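Local coordinates for protein oxidoreductase, zinc-binding dehydrogenase family (Myxococcus xanthus, PDB 5K1S) that acts as a zinc-binding medium-chain reductase in an alternative de novo route to isovaleryl coenzyme A, at residues E258-G261 against S262-F265; G169-V172 against H173-T177. All coordinates share one frame; numbering follows the deposited sequence.

How the contacts relate
Going from the N terminus, the chain first meets contact 2, two adjoining pieces of helix 165-178, and reaches contact 1 some eighty residues later, where strand 253-258 turns into helix 262-270. The two follow in series, neither nested nor crossed. Each is local: contact 2 spans successive turns of one helix, and contact 1 closes a short loop at the end of a strand. Their centres lie about 17 Å apart and their nearest atoms about 6 Å, without touching. Val281, in a loop following strand 276-280, touches Ile259 as well as Thr170 and Thr174. This loop residue thus lies between helix 165-178 and the end of strand 253-258.

Contact 1: residues E258-G261 against S262-F265; sequences EIVG and SATF
Glu258 folds its carboxylate back over the turn to Thr264 and Gly261. The Gly261 amide gives OE2 a nearly straight bond (2.9 Å from N to OE2, 175° at the hydrogen), though it arrives from above the carboxylate plane. Thr264 OG1 lies close to both oxygens and gives OE1 a weak hydrogen bond at 2.9 Å. Outside the turn, Thr190 OG1 bonds OE2 and Thr268 OG1 bonds OE1, so this buried group is held at both oxygens. A bend at chi2 (60°) swings the carboxylate round to the turn. Gly261 O accepts the Thr264 amide, 3.3 Å from Thr264 N. Gly261 itself turns the chain with a positive phi (104°), a conformation readily open to glycine. Farther out, Val260 CG1 rests on Ala263 CB at 3.6 Å, and Thr264 CG2 sits 3.9 Å from the same Val260 CG1. Glu258 CG meets the Phe265 ring at its edge, 4.0 Å from CD1; Phe265 also packs on Val289 and Leu291 of its own chain and on Leu291 of the second subunit. This is a strand-to-helix turn of a Rossmann-type domain, at the C-terminal end of strand 253-258 in the six-stranded parallel sheet.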
ATOM      1  N   GLU A 258       3.636   7.146  -7.913  1.00 69.94           N
ATOM      2  CA  GLU A 258       2.634   8.208  -7.824  1.00 68.02           C
ATOM      3  C   GLU A 258       3.231   9.381  -7.056  1.00 65.76           C
ATOM      4  O   GLU A 258       3.197   9.416  -5.825  1.00 62.76           O
ATOM      5  CB  GLU A 258       1.364   7.691  -7.158  1.00 65.84           C
ATOM      6  CG  GLU A 258       0.270   8.740  -7.011  1.00 64.26           C
ATOM      7  CD  GLU A 258      -0.178   9.316  -8.343  1.00 66.62           C
ATOM      8  OE1 GLU A 258      -1.105   8.748  -8.960  1.00 67.74           O
ATOM      9  OE2 GLU A 258       0.400  10.334  -8.777  1.00 67.44           O
ATOM     10  N   ILE A 259       3.774  10.349  -7.791  1.00 63.20           N
ATOM     11  CA  ILE A 259       4.329  11.555  -7.183  1.00 61.50           C
ATOM     12  C   ILE A 259       3.269  12.636  -7.035  1.00 59.90           C
ATOM     13  O   ILE A 259       3.214  13.326  -6.015  1.00 57.34           O
ATOM     14  CB  ILE A 259       5.525  12.058  -8.016  1.00 64.59           C
ATOM     15  CG1 ILE A 259       6.633  11.001  -8.057  1.00 66.45           C
ATOM     16  CG2 ILE A 259       6.060  13.373  -7.445  1.00 63.05           C
ATOM     17  CD1 ILE A 259       7.752  11.319  -9.030  1.00 70.66           C
ATOM     18  N   VAL A 260       2.423  12.809  -8.053  1.00 67.35           N
ATOM     19  CA  VAL A 260       1.406  13.856  -8.007  1.00 66.20           C
ATOM     20  C   VAL A 260       0.443  13.606  -6.854  1.00 63.32           C
ATOM     21  O   VAL A 260       0.210  14.483  -6.014  1.00 61.54           O
ATOM     22  CB  VAL A 260       0.665  13.941  -9.354  1.00 68.72           C
ATOM     23  CG1 VAL A 260      -0.420  15.005  -9.302  1.00 68.39           C
ATOM     24  CG2 VAL A 260       1.644  14.232 -10.484  1.00 72.03           C
ATOM     25  N   GLY A 261      -0.136  12.409  -6.803  1.00 47.96           N
ATOM     26  CA  GLY A 261      -1.082  12.068  -5.759  1.00 46.53           C
ATOM     27  C   GLY A 261      -2.523  12.079  -6.229  1.00 48.20           C
ATOM     28  O   GLY A 261      -2.872  11.416  -7.209  1.00 50.21           O
ATOM     29  N   SER A 262      -3.366  12.856  -5.540  1.00 59.08           N
ATOM     30  CA  SER A 262      -4.807  12.798  -5.773  1.00 60.65           C
ATOM     31  C   SER A 262      -5.163  13.141  -7.215  1.00 63.92           C
ATOM     32  O   SER A 262      -6.089  12.553  -7.788  1.00 65.68           O
ATOM     33  CB  SER A 262      -5.526  13.746  -4.811  1.00 59.88           C
ATOM     34  OG  SER A 262      -5.035  15.071  -4.932  1.00 60.27           O
ATOM     35  N   ALA A 263      -4.447  14.089  -7.821  1.00 64.93           N
ATOM     36  CA  ALA A 263      -4.849  14.592  -9.131  1.00 68.32           C
ATOM     37  C   ALA A 263      -4.838  13.491 -10.186  1.00 70.11           C
ATOM     38  O   ALA A 263      -5.684  13.479 -11.088  1.00 72.93           O
ATOM     39  CB  ALA A 263      -3.939  15.744  -9.553  1.00 69.05           C
ATOM     40  N   THR A 264      -3.891  12.559 -10.093  1.00 68.52           N
ATOM     41  CA  THR A 264      -3.734  11.504 -11.087  1.00 70.34           C
ATOM     42  C   THR A 264      -4.034  10.115 -10.539  1.00 68.96           C
ATOM     43  O   THR A 264      -3.946   9.138 -11.291  1.00 70.45           O
ATOM     44  CB  THR A 264      -2.308  11.517 -11.651  1.00 70.71           C
ATOM     45  OG1 THR A 264      -1.380  11.169 -10.616  1.00 68.23           O
ATOM     46  CG2 THR A 264      -1.952  12.889 -12.200  1.00 72.17           C
ATOM     47  N   PHE A 265      -4.396  10.001  -9.260  1.00 72.10           N
ATOM     48  CA  PHE A 265      -4.475   8.692  -8.619  1.00 70.57           C
ATOM     49  C   PHE A 265      -5.518   7.803  -9.290  1.00 72.60           C
ATOM     50  O   PHE A 265      -5.229   6.658  -9.658  1.00 73.15           O
ATOM     51  CB  PHE A 265      -4.787   8.862  -7.132  1.00 67.76           C
ATOM     52  CG  PHE A 265      -4.547   7.625  -6.316  1.00 66.32           C
ATOM     53  CD1 PHE A 265      -3.260   7.232  -5.994  1.00 66.14           C
ATOM     54  CD2 PHE A 265      -5.606   6.861  -5.866  1.00 65.98           C
ATOM     55  CE1 PHE A 265      -3.037   6.098  -5.243  1.00 65.55           C
ATOM     56  CE2 PHE A 265      -5.389   5.728  -5.114  1.00 65.46           C
ATOM     57  CZ  PHE A 265      -4.103   5.346  -4.801  1.00 65.22           C
TER

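Contact 2: residues G169-V172 against H173-T177; sequences GTAV and HTVRT
His173 leans its CB on Thr170 O at 3.6 Å, while its imidazole leads away from 169-172. With CG anti to the backbone N (chi1 -172°), the ring reaches acidic partners through both nitrogens: ND1 bonds Glu313, and NE2 bonds Glu300 of the second subunit. The other flat group, the guanidinium of Arg176, sits at the end of an extended chain and forms a salt bridge with Glu316; its aliphatic part runs past Val172, with CB 3.3 Å from Val172 O. The Thr170 and Thr174 side chains run alongside one another, Thr170 CG2 3.8 Å from Thr174 OG1. Thr170 O takes two bonds from Thr174, one from N at 2.8 Å and one from OG1 at 2.9 Å, the hydroxyl coming from well above the carbonyl plane. This ties the threonine side chain to the preceding turn. The Val175 amide bonds Ala171 O, and Ala171 and Val175 both face helix 195-206. At Val172 O the helix widens: the carbonyl accepts from Arg176 N at 2.9 Å and also from Thr177 N at 3.1 Å, the latter in the carbonyl plane. The Val172 side chain packs against helix 311-323. The arrangement is that of an alpha-helix with a pi-type turn near its C-terminal end; near its start the same helix carries Cys166, which binds a zinc ion together with Cys57 and His79; that zinc lies about 7 Å from the side chain of Thr170.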
ATOM      1  N   GLY A 169      17.714  10.732  -3.641  1.00 46.60           N
ATOM      2  CA  GLY A 169      17.560  10.005  -2.390  1.00 45.47           C
ATOM      3  C   GLY A 169      16.165   9.434  -2.235  1.00 45.40           C
ATOM      4  O   GLY A 169      15.991   8.257  -1.907  1.00 46.27           O
ATOM      5  N   THR A 170      15.148  10.262  -2.481  1.00 53.05           N
ATOM      6  CA  THR A 170      13.772   9.781  -2.429  1.00 53.22           C
ATOM      7  C   THR A 170      13.519   8.732  -3.503  1.00 55.92           C
ATOM      8  O   THR A 170      12.788   7.762  -3.274  1.00 56.56           O
ATOM      9  CB  THR A 170      12.806  10.954  -2.591  1.00 51.78           C
ATOM     10  OG1 THR A 170      13.073  11.936  -1.582  1.00 49.38           O
ATOM     11  CG2 THR A 170      11.358  10.485  -2.474  1.00 52.07           C
ATOM     12  N   ALA A 171      14.116   8.911  -4.684  1.00 66.95           N
ATOM     13  CA  ALA A 171      13.924   7.951  -5.765  1.00 69.77           C
ATOM     14  C   ALA A 171      14.418   6.566  -5.367  1.00 70.66           C
ATOM     15  O   ALA A 171      13.743   5.563  -5.622  1.00 71.91           O
ATOM     16  CB  ALA A 171      14.638   8.433  -7.027  1.00 71.69           C
ATOM     17  N   VAL A 172      15.597   6.489  -4.744  1.00 48.71           N
ATOM     18  CA  VAL A 172      16.114   5.199  -4.294  1.00 49.52           C
ATOM     19  C   VAL A 172      15.125   4.542  -3.340  1.00 48.53           C
ATOM     20  O   VAL A 172      14.775   3.366  -3.490  1.00 49.91           O
ATOM     21  CB  VAL A 172      17.499   5.374  -3.640  1.00 48.84           C
ATOM     22  CG1 VAL A 172      17.966   4.068  -2.996  1.00 49.42           C
ATOM     23  CG2 VAL A 172      18.516   5.847  -4.672  1.00 50.34           C
ATOM     24  N   HIS A 173      14.663   5.294  -2.339  1.00 50.17           N
ATOM     25  CA  HIS A 173      13.705   4.747  -1.386  1.00 49.47           C
ATOM     26  C   HIS A 173      12.431   4.289  -2.088  1.00 50.62           C
ATOM     27  O   HIS A 173      11.886   3.225  -1.772  1.00 51.36           O
ATOM     28  CB  HIS A 173      13.385   5.793  -0.316  1.00 47.12           C
ATOM     29  CG  HIS A 173      12.565   5.266   0.819  1.00 46.64           C
ATOM     30  ND1 HIS A 173      12.874   4.098   1.483  1.00 47.42           N
ATOM     31  CD2 HIS A 173      11.448   5.750   1.412  1.00 45.71           C
ATOM     32  CE1 HIS A 173      11.981   3.885   2.434  1.00 47.04           C
ATOM     33  NE2 HIS A 173      11.105   4.874   2.411  1.00 46.07           N
ATOM     34  N   THR A 174      11.951   5.075  -3.054  1.00 45.59           N
ATOM     35  CA  THR A 174      10.706   4.759  -3.747  1.00 46.68           C
ATOM     36  C   THR A 174      10.899   3.633  -4.756  1.00 49.28           C
ATOM     37  O   THR A 174      10.179   2.630  -4.725  1.00 50.23           O
ATOM     38  CB  THR A 174      10.173   6.009  -4.453  1.00 46.23           C
ATOM     39  OG1 THR A 174      10.028   7.073  -3.504  1.00 43.77           O
ATOM     40  CG2 THR A 174       8.826   5.731  -5.110  1.00 47.23           C
ATOM     41  N   VAL A 175      11.865   3.790  -5.662  1.00 58.13           N
ATOM     42  CA  VAL A 175      12.024   2.850  -6.766  1.00 60.84           C
ATOM     43  C   VAL A 175      12.537   1.505  -6.264  1.00 61.47           C
ATOM     44  O   VAL A 175      12.050   0.447  -6.680  1.00 63.00           O
ATOM     45  CB  VAL A 175      12.960   3.451  -7.831  1.00 62.22           C
ATOM     46  CG1 VAL A 175      13.174   2.478  -8.986  1.00 65.17           C
ATOM     47  CG2 VAL A 175      12.404   4.776  -8.342  1.00 61.70           C
ATOM     48  N   ARG A 176      13.526   1.520  -5.369  1.00 64.69           N
ATOM     49  CA  ARG A 176      14.237   0.306  -4.978  1.00 65.51           C
ATOM     50  C   ARG A 176      13.749  -0.260  -3.650  1.00 64.20           C
ATOM     51  O   ARG A 176      13.186  -1.358  -3.605  1.00 65.25           O
ATOM     52  CB  ARG A 176      15.739   0.591  -4.893  1.00 65.43           C
ATOM     53  CG  ARG A 176      16.395   0.793  -6.227  1.00 67.37           C
ATOM     54  CD  ARG A 176      17.889   0.867  -6.055  1.00 67.57           C
ATOM     55  NE  ARG A 176      18.579   1.037  -7.327  1.00 69.75           N
ATOM     56  CZ  ARG A 176      19.885   1.257  -7.440  1.00 70.34           C
ATOM     57  NH1 ARG A 176      20.643   1.337  -6.352  1.00 68.89           N
ATOM     58  NH2 ARG A 176      20.432   1.399  -8.638  1.00 72.48           N
ATOM     59  N   THR A 177      13.972   0.473  -2.559  1.00 57.39           N
ATOM     60  CA  THR A 177      13.691  -0.060  -1.231  1.00 56.42           C
ATOM     61  C   THR A 177      12.232  -0.481  -1.108  1.00 56.60           C
ATOM     62  O   THR A 177      11.928  -1.600  -0.677  1.00 57.41           O
ATOM     63  CB  THR A 177      14.044   0.982  -0.168  1.00 54.24           C
ATOM     64  OG1 THR A 177      15.202   1.719  -0.580  1.00 53.95           O
ATOM     65  CG2 THR A 177      14.326   0.308   1.159  1.00 53.83           C
TER